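Local atomic coordinates of solute carrier family 15 member 1 (Mus musculus, PDB entry 5A9D), a protein that carries small peptides across the intestinal cell membrane together with protons, and is represented here by its extracellular domain. Residues G1-V9 against T39-I48. Sequence-based numbering, arbitrary orientation.
Sequences GGNQVQIKV and TFDIDKLTSI
V5 and F40 form an antiparallel hydrogen-bonded pair: V5 N donates to F40 O at 2.8 Å, and F40 N returns the bond to V5 O with an N-H...O angle of 150°. The N-to-C directions of segments 4-9 and 39-41 make an angle of 147°, short of exact antiparallelism. One further backbone hydrogen bond, I42 N to N3 O at 3.2 Å, joins the chains next to the Q4-D41 pair. CA-H...O contacts from Q4 CA to F40 O and from T39 CA to V5 O flank the central pair.

Apolar contacts occupy the face carrying V5 and F40. V5 divides its branches: CG1, anti to the backbone N (chi1 164°), meets L45 CD2, while CG2 lies 3.6 Å from I42 CD1. I7 and L45 approach tip to tip, CD1 to CD2 at 3.8 Å, and I7 CD1 also touches F40 CD2 and I48 CD1. L45 CD1 sits 3.7 Å above one face of the F40 ring, offset toward its rim; the ring also stacks with F21.

Polar side chains line the face of Q4, Q6 and T39. The Q4 amide packs against T39 CG2, with OE1 3.3 Å away, and that oxygen accepts Q6 NE2 in its carbonyl plane. Q6 OE1 is bound by R70, so oxygen and nitrogen of the Q6 amide each have a partner. A leucine in place of Q4 would probably leave Q6 NE2 without this acceptor and its amide less firmly oriented.

Strand 4-11 lies between strand 32-41, outermost in this chain's sheet and antiparallel to it, and the parallel strand 69-76, an arrangement belonging to one sheet of an immunoglobulin-like beta-sandwich.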
loop_
_atom_site.group_PDB
_atom_site.type_symbol
_atom_site.label_atom_id
_atom_site.label_comp_id
_atom_site.label_asym_id
_atom_site.label_seq_id
_atom_site.Cartn_x
_atom_site.Cartn_y
_atom_site.Cartn_z
ATOM N N GLY A 1 -13.480 -14.918 -1.250
ATOM C CA GLY A 1 -12.944 -14.117 -2.343
ATOM C C GLY A 1 -11.789 -13.213 -1.935
ATOM O O GLY A 1 -11.871 -12.550 -0.898
ATOM N N GLY A 2 -10.688 -13.188 -2.706
ATOM C CA GLY A 2 -10.479 -13.923 -3.958
ATOM C C GLY A 2 -10.978 -13.099 -5.126
ATOM O O GLY A 2 -10.196 -12.424 -5.789
ATOM N N ASN A 3 -12.313 -13.045 -5.274
ATOM C CA ASN A 3 -13.063 -12.297 -6.286
ATOM C C ASN A 3 -13.881 -11.146 -5.605
ATOM O O ASN A 3 -14.493 -10.314 -6.309
ATOM C CB ASN A 3 -13.987 -13.306 -7.035
ATOM C CG ASN A 3 -15.058 -12.770 -7.970
ATOM O OD1 ASN A 3 -16.266 -13.000 -7.775
ATOM N ND2 ASN A 3 -14.642 -12.143 -9.060
ATOM N N GLN A 4 -13.901 -11.107 -4.245
ATOM C CA GLN A 4 -14.700 -10.096 -3.538
ATOM C C GLN A 4 -13.891 -8.841 -3.143
ATOM O O GLN A 4 -12.698 -8.905 -2.825
ATOM C CB GLN A 4 -15.496 -10.671 -2.347
ATOM C CG GLN A 4 -14.697 -10.950 -1.067
ATOM C CD GLN A 4 -15.526 -11.466 0.098
ATOM O OE1 GLN A 4 -15.435 -10.967 1.236
ATOM N NE2 GLN A 4 -16.380 -12.457 -0.161
ATOM N N VAL A 5 -14.541 -7.704 -3.278
ATOM C CA VAL A 5 -13.984 -6.389 -2.991
ATOM C C VAL A 5 -14.705 -5.879 -1.733
ATOM O O VAL A 5 -15.934 -5.958 -1.657
ATOM C CB VAL A 5 -14.188 -5.466 -4.230
ATOM C CG1 VAL A 5 -14.002 -3.988 -3.882
ATOM C CG2 VAL A 5 -13.228 -5.867 -5.356
ATOM N N GLN A 6 -13.942 -5.463 -0.710
ATOM C CA GLN A 6 -14.544 -4.925 0.511
ATOM C C GLN A 6 -14.328 -3.420 0.517
ATOM O O GLN A 6 -13.220 -2.941 0.243
ATOM C CB GLN A 6 -13.985 -5.583 1.768
ATOM C CG GLN A 6 -14.566 -6.983 2.064
ATOM C CD GLN A 6 -13.947 -7.636 3.291
ATOM O OE1 GLN A 6 -13.471 -6.969 4.198
ATOM N NE2 GLN A 6 -13.907 -8.963 3.355
ATOM N N ILE A 7 -15.415 -2.665 0.743
ATOM C CA ILE A 7 -15.390 -1.203 0.749
ATOM C C ILE A 7 -16.107 -0.647 1.983
ATOM O O ILE A 7 -17.264 -0.957 2.233
ATOM C CB ILE A 7 -16.014 -0.600 -0.553
ATOM C CG1 ILE A 7 -15.410 -1.235 -1.827
ATOM C CG2 ILE A 7 -15.889 0.952 -0.570
ATOM C CD1 ILE A 7 -16.186 -0.997 -3.161
ATOM N N LYS A 8 -15.428 0.259 2.673
ATOM C CA LYS A 8 -15.945 1.018 3.814
ATOM C C LYS A 8 -15.984 2.456 3.315
ATOM O O LYS A 8 -15.097 2.863 2.577
ATOM C CB LYS A 8 -14.977 0.889 5.007
ATOM C CG LYS A 8 -15.246 1.783 6.202
ATOM C CD LYS A 8 -13.904 2.143 6.774
ATOM C CE LYS A 8 -13.734 1.722 8.193
ATOM N NZ LYS A 8 -12.304 1.730 8.553
ATOM N N VAL A 9 -17.008 3.211 3.672
ATOM C CA VAL A 9 -17.087 4.618 3.244
ATOM C C VAL A 9 -16.847 5.497 4.464
ATOM O O VAL A 9 -17.419 5.237 5.510
ATOM C CB VAL A 9 -18.427 4.969 2.556
ATOM C CG1 VAL A 9 -18.424 6.424 2.023
ATOM C CG2 VAL A 9 -18.745 3.975 1.440
ATOM N N THR A 39 -19.319 -5.864 1.062
ATOM C CA THR A 39 -18.681 -6.818 0.158
ATOM C C THR A 39 -19.380 -6.886 -1.204
ATOM O O THR A 39 -20.600 -6.928 -1.254
ATOM C CB THR A 39 -18.638 -8.187 0.846
ATOM O OG1 THR A 39 -17.993 -8.065 2.114
ATOM C CG2 THR A 39 -17.922 -9.220 0.024
ATOM N N PHE A 40 -18.614 -6.936 -2.300
ATOM C CA PHE A 40 -19.153 -7.005 -3.675
ATOM C C PHE A 40 -18.348 -7.936 -4.527
ATOM O O PHE A 40 -17.143 -8.067 -4.300
ATOM C CB PHE A 40 -19.075 -5.609 -4.337
ATOM C CG PHE A 40 -19.747 -4.492 -3.568
ATOM C CD1 PHE A 40 -21.099 -4.211 -3.757
ATOM C CD2 PHE A 40 -19.028 -3.722 -2.654
ATOM C CE1 PHE A 40 -21.721 -3.179 -3.052
ATOM C CE2 PHE A 40 -19.658 -2.694 -1.926
ATOM C CZ PHE A 40 -21.004 -2.437 -2.126
ATOM N N ASP A 41 -18.975 -8.531 -5.559
ATOM C CA ASP A 41 -18.267 -9.321 -6.570
ATOM C C ASP A 41 -17.782 -8.262 -7.552
ATOM O O ASP A 41 -18.592 -7.408 -7.963
ATOM C CB ASP A 41 -19.210 -10.303 -7.287
ATOM C CG ASP A 41 -19.735 -11.419 -6.408
ATOM O OD1 ASP A 41 -18.930 -12.006 -5.640
ATOM O OD2 ASP A 41 -20.932 -11.748 -6.528
ATOM N N ILE A 42 -16.466 -8.278 -7.877
ATOM C CA ILE A 42 -15.796 -7.312 -8.750
ATOM C C ILE A 42 -16.559 -7.087 -10.082
ATOM O O ILE A 42 -16.691 -5.940 -10.507
ATOM C CB ILE A 42 -14.274 -7.641 -8.974
ATOM C CG1 ILE A 42 -13.518 -6.492 -9.678
ATOM C CG2 ILE A 42 -14.021 -8.971 -9.716
ATOM C CD1 ILE A 42 -13.180 -5.337 -8.885
ATOM N N ASP A 43 -17.071 -8.171 -10.707
ATOM C CA ASP A 43 -17.803 -8.127 -11.979
ATOM C C ASP A 43 -19.144 -7.402 -11.848
ATOM O O ASP A 43 -19.653 -6.898 -12.851
ATOM C CB ASP A 43 -18.026 -9.553 -12.539
ATOM C CG ASP A 43 -19.161 -10.324 -11.877
ATOM O OD1 ASP A 43 -18.987 -10.750 -10.713
ATOM O OD2 ASP A 43 -20.236 -10.474 -12.517
ATOM N N LYS A 44 -19.720 -7.384 -10.625
ATOM C CA LYS A 44 -21.010 -6.751 -10.305
ATOM C C LYS A 44 -20.835 -5.312 -9.849
ATOM O O LYS A 44 -21.820 -4.614 -9.686
ATOM C CB LYS A 44 -21.798 -7.579 -9.270
ATOM C CG LYS A 44 -22.311 -8.908 -9.824
ATOM C CD LYS A 44 -22.961 -9.755 -8.741
ATOM C CE LYS A 44 -23.461 -11.066 -9.295
ATOM N NZ LYS A 44 -24.039 -11.933 -8.235
ATOM N N LEU A 45 -19.583 -4.855 -9.678
ATOM C CA LEU A 45 -19.247 -3.489 -9.267
ATOM C C LEU A 45 -19.053 -2.703 -10.550
ATOM O O LEU A 45 -17.946 -2.270 -10.869
ATOM C CB LEU A 45 -17.970 -3.519 -8.385
ATOM C CG LEU A 45 -17.760 -2.432 -7.335
ATOM C CD1 LEU A 45 -18.979 -2.270 -6.391
ATOM C CD2 LEU A 45 -16.521 -2.721 -6.521
ATOM N N THR A 46 -20.157 -2.571 -11.311
ATOM C CA THR A 46 -20.286 -1.942 -12.638
ATOM C C THR A 46 -19.891 -0.466 -12.619
ATOM O O THR A 46 -19.127 -0.028 -13.484
ATOM C CB THR A 46 -21.711 -2.186 -13.184
ATOM O OG1 THR A 46 -21.953 -3.591 -13.192
ATOM C CG2 THR A 46 -21.917 -1.632 -14.591
ATOM N N SER A 47 -20.439 0.295 -11.652
ATOM C CA SER A 47 -20.155 1.712 -11.440
ATOM C C SER A 47 -20.501 2.104 -10.008
ATOM O O SER A 47 -21.289 1.420 -9.350
ATOM C CB SER A 47 -20.896 2.592 -12.448
ATOM O OG SER A 47 -22.265 2.747 -12.120
ATOM N N ILE A 48 -19.884 3.181 -9.521
ATOM C CA ILE A 48 -20.127 3.729 -8.196
ATOM C C ILE A 48 -20.283 5.222 -8.378
ATOM O O ILE A 48 -19.383 5.863 -8.920
ATOM C CB ILE A 48 -19.012 3.355 -7.168
ATOM C CG1 ILE A 48 -18.894 1.822 -6.990
ATOM C CG2 ILE A 48 -19.287 4.027 -5.806
ATOM C CD1 ILE A 48 -17.618 1.355 -6.250
#